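Local coordinates for protein putative transcriptional regulator (TetR/AcrR family) (Acinetobacter sp., PDB 3KNW) that probably binds DNA through an N-terminal helix-turn-helix motif and regulates transcription, as other TetR/AcrR family members do, at residues 90-95 against 191-196. Sequence-based numbering, arbitrary orientation.
Sequences KLMNYL and QALEST
Met92 and Leu95 meet Leu193 and Thr196 where two nearly antiparallel helix segments pass, their N-to-C directions 172° apart and their axes 11.0 Å at closest. The backbones come nearest at Leu95 and Leu193, with their CA atoms 7.4 Å apart. Met92 is a selenomethionine. Its chain bends at chi2 and again at chi3 (-54°), which places CE near Leu193, and slides past both Leu193 and Thr196. SE lies 3.7 Å from Thr196 CG2, and the terminal CE lies 3.8 Å from Leu193 CD2. Leu95 and Thr196 meet tip to tip, with Leu95 CD1 3.5 Å from Thr196 CG2. Leu193 CD2 also lies 4.2 Å from Leu95 CB, so this one methyl touches both Met92 and Leu95. Thr196 has CG2 anti to the backbone N (OG1 at chi1 -53°), which turns its methyl to the contact. Its OG1 donates to Ala192 O at 2.7 Å, from above the carbonyl plane; the same oxygen also accepts the helical bond from Thr196 N. The contact joins helices 87-100 and 187-200 of the TetR-type C-terminal domain. The threonine hydroxyl bonds Ala192 O in its own helix and Tyr173 OH of helix 162-183, and the four touching side chains pair through apolar atoms.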
loop_
_atom_site.group_PDB
_atom_site.type_symbol
_atom_site.label_atom_id
_atom_site.label_comp_id
_atom_site.label_asym_id
_atom_site.label_seq_id
_atom_site.Cartn_x
_atom_site.Cartn_y
_atom_site.Cartn_z
ATOM N N LYS A 90 2.726 -6.227 23.939
ATOM C CA LYS A 90 2.648 -4.814 23.568
ATOM C C LYS A 90 2.532 -4.657 22.050
ATOM O O LYS A 90 1.842 -3.752 21.540
ATOM C CB LYS A 90 3.874 -4.064 24.065
ATOM C CG LYS A 90 3.758 -3.507 25.505
ATOM C CD LYS A 90 5.035 -2.818 25.887
ATOM C CE LYS A 90 5.374 -2.969 27.405
ATOM N NZ LYS A 90 6.841 -2.870 27.619
ATOM N N LEU A 91 3.223 -5.561 21.344
ATOM C CA LEU A 91 3.343 -5.534 19.897
ATOM C C LEU A 91 2.062 -6.090 19.274
ATOM O O LEU A 91 1.612 -5.617 18.238
ATOM C CB LEU A 91 4.562 -6.360 19.445
ATOM C CG LEU A 91 4.783 -6.399 17.930
ATOM C CD1 LEU A 91 4.688 -5.058 17.330
ATOM C CD2 LEU A 91 6.089 -6.960 17.619
HETATM N N MSE A 92 1.456 -7.069 19.919
HETATM C CA MSE A 92 0.185 -7.628 19.408
HETATM C C MSE A 92 -0.917 -6.643 19.674
HETATM O O MSE A 92 -1.802 -6.478 18.886
HETATM C CB MSE A 92 -0.134 -8.984 20.024
HETATM C CG MSE A 92 0.786 -10.109 19.566
HETATM SE SE MSE A 92 0.929 -10.320 17.655
HETATM C CE MSE A 92 -0.975 -10.480 17.204
ATOM N N ASN A 93 -0.814 -5.922 20.757
ATOM C CA ASN A 93 -1.734 -4.835 21.018
ATOM C C ASN A 93 -1.815 -3.771 19.925
ATOM O O ASN A 93 -2.878 -3.524 19.364
ATOM C CB ASN A 93 -1.260 -4.136 22.269
ATOM C CG ASN A 93 -2.182 -4.236 23.330
ATOM O OD1 ASN A 93 -2.047 -5.097 24.216
ATOM N ND2 ASN A 93 -3.154 -3.330 23.316
ATOM N N TYR A 94 -0.681 -3.116 19.696
ATOM C CA TYR A 94 -0.504 -2.162 18.608
ATOM C C TYR A 94 -1.081 -2.652 17.284
ATOM O O TYR A 94 -1.871 -1.972 16.659
ATOM C CB TYR A 94 0.978 -1.883 18.379
ATOM C CG TYR A 94 1.263 -1.127 17.115
ATOM C CD1 TYR A 94 0.890 0.192 16.978
ATOM C CD2 TYR A 94 1.904 -1.744 16.038
ATOM C CE1 TYR A 94 1.149 0.878 15.817
ATOM C CE2 TYR A 94 2.163 -1.061 14.870
ATOM C CZ TYR A 94 1.784 0.266 14.773
ATOM O OH TYR A 94 2.039 0.967 13.611
ATOM N N LEU A 95 -0.672 -3.826 16.878
ATOM C CA LEU A 95 -1.112 -4.381 15.631
ATOM C C LEU A 95 -2.620 -4.601 15.621
ATOM O O LEU A 95 -3.303 -4.425 14.582
ATOM C CB LEU A 95 -0.400 -5.741 15.390
ATOM C CG LEU A 95 1.123 -5.662 15.267
ATOM C CD1 LEU A 95 1.764 -7.092 14.985
ATOM C CD2 LEU A 95 1.568 -4.625 14.219
ATOM N N GLN A 191 -5.829 -12.003 8.672
ATOM C CA GLN A 191 -4.871 -13.110 8.451
ATOM C C GLN A 191 -3.464 -12.643 8.920
ATOM O O GLN A 191 -2.811 -13.373 9.643
ATOM C CB GLN A 191 -4.874 -13.596 6.994
ATOM C CG GLN A 191 -3.871 -14.766 6.666
ATOM C CD GLN A 191 -3.909 -15.910 7.702
ATOM O OE1 GLN A 191 -4.958 -16.561 7.930
ATOM N NE2 GLN A 191 -2.777 -16.119 8.368
ATOM N N ALA A 192 -3.042 -11.422 8.575
ATOM C CA ALA A 192 -1.796 -10.830 9.071
ATOM C C ALA A 192 -1.637 -11.008 10.596
ATOM O O ALA A 192 -0.548 -11.342 11.086
ATOM C CB ALA A 192 -1.786 -9.317 8.782
ATOM N N LEU A 193 -2.722 -10.719 11.327
ATOM C CA LEU A 193 -2.772 -10.966 12.774
ATOM C C LEU A 193 -2.414 -12.395 13.128
ATOM O O LEU A 193 -1.576 -12.646 13.967
ATOM C CB LEU A 193 -4.150 -10.613 13.370
ATOM C CG LEU A 193 -4.332 -9.118 13.718
ATOM C CD1 LEU A 193 -5.782 -8.795 14.136
ATOM C CD2 LEU A 193 -3.335 -8.683 14.840
ATOM N N GLU A 194 -3.033 -13.335 12.448
ATOM C CA GLU A 194 -2.836 -14.747 12.790
ATOM C C GLU A 194 -1.416 -15.144 12.398
ATOM O O GLU A 194 -0.743 -15.834 13.113
ATOM C CB GLU A 194 -3.936 -15.641 12.165
ATOM C CG GLU A 194 -4.027 -17.038 12.801
ATOM C CD GLU A 194 -4.306 -17.037 14.340
ATOM O OE1 GLU A 194 -3.943 -18.038 15.029
ATOM O OE2 GLU A 194 -4.907 -16.043 14.846
ATOM N N SER A 195 -0.936 -14.611 11.289
ATOM C CA SER A 195 0.416 -14.832 10.851
ATOM C C SER A 195 1.530 -14.223 11.710
ATOM O O SER A 195 2.573 -14.856 11.871
ATOM C CB SER A 195 0.535 -14.377 9.398
ATOM O OG SER A 195 0.146 -15.487 8.593
ATOM N N THR A 196 1.320 -13.025 12.247
ATOM C CA THR A 196 2.276 -12.414 13.135
ATOM C C THR A 196 2.594 -13.327 14.370
ATOM O O THR A 196 3.694 -13.247 14.941
ATOM C CB THR A 196 1.771 -11.037 13.652
ATOM O OG1 THR A 196 1.402 -10.199 12.549
ATOM C CG2 THR A 196 2.855 -10.332 14.508
#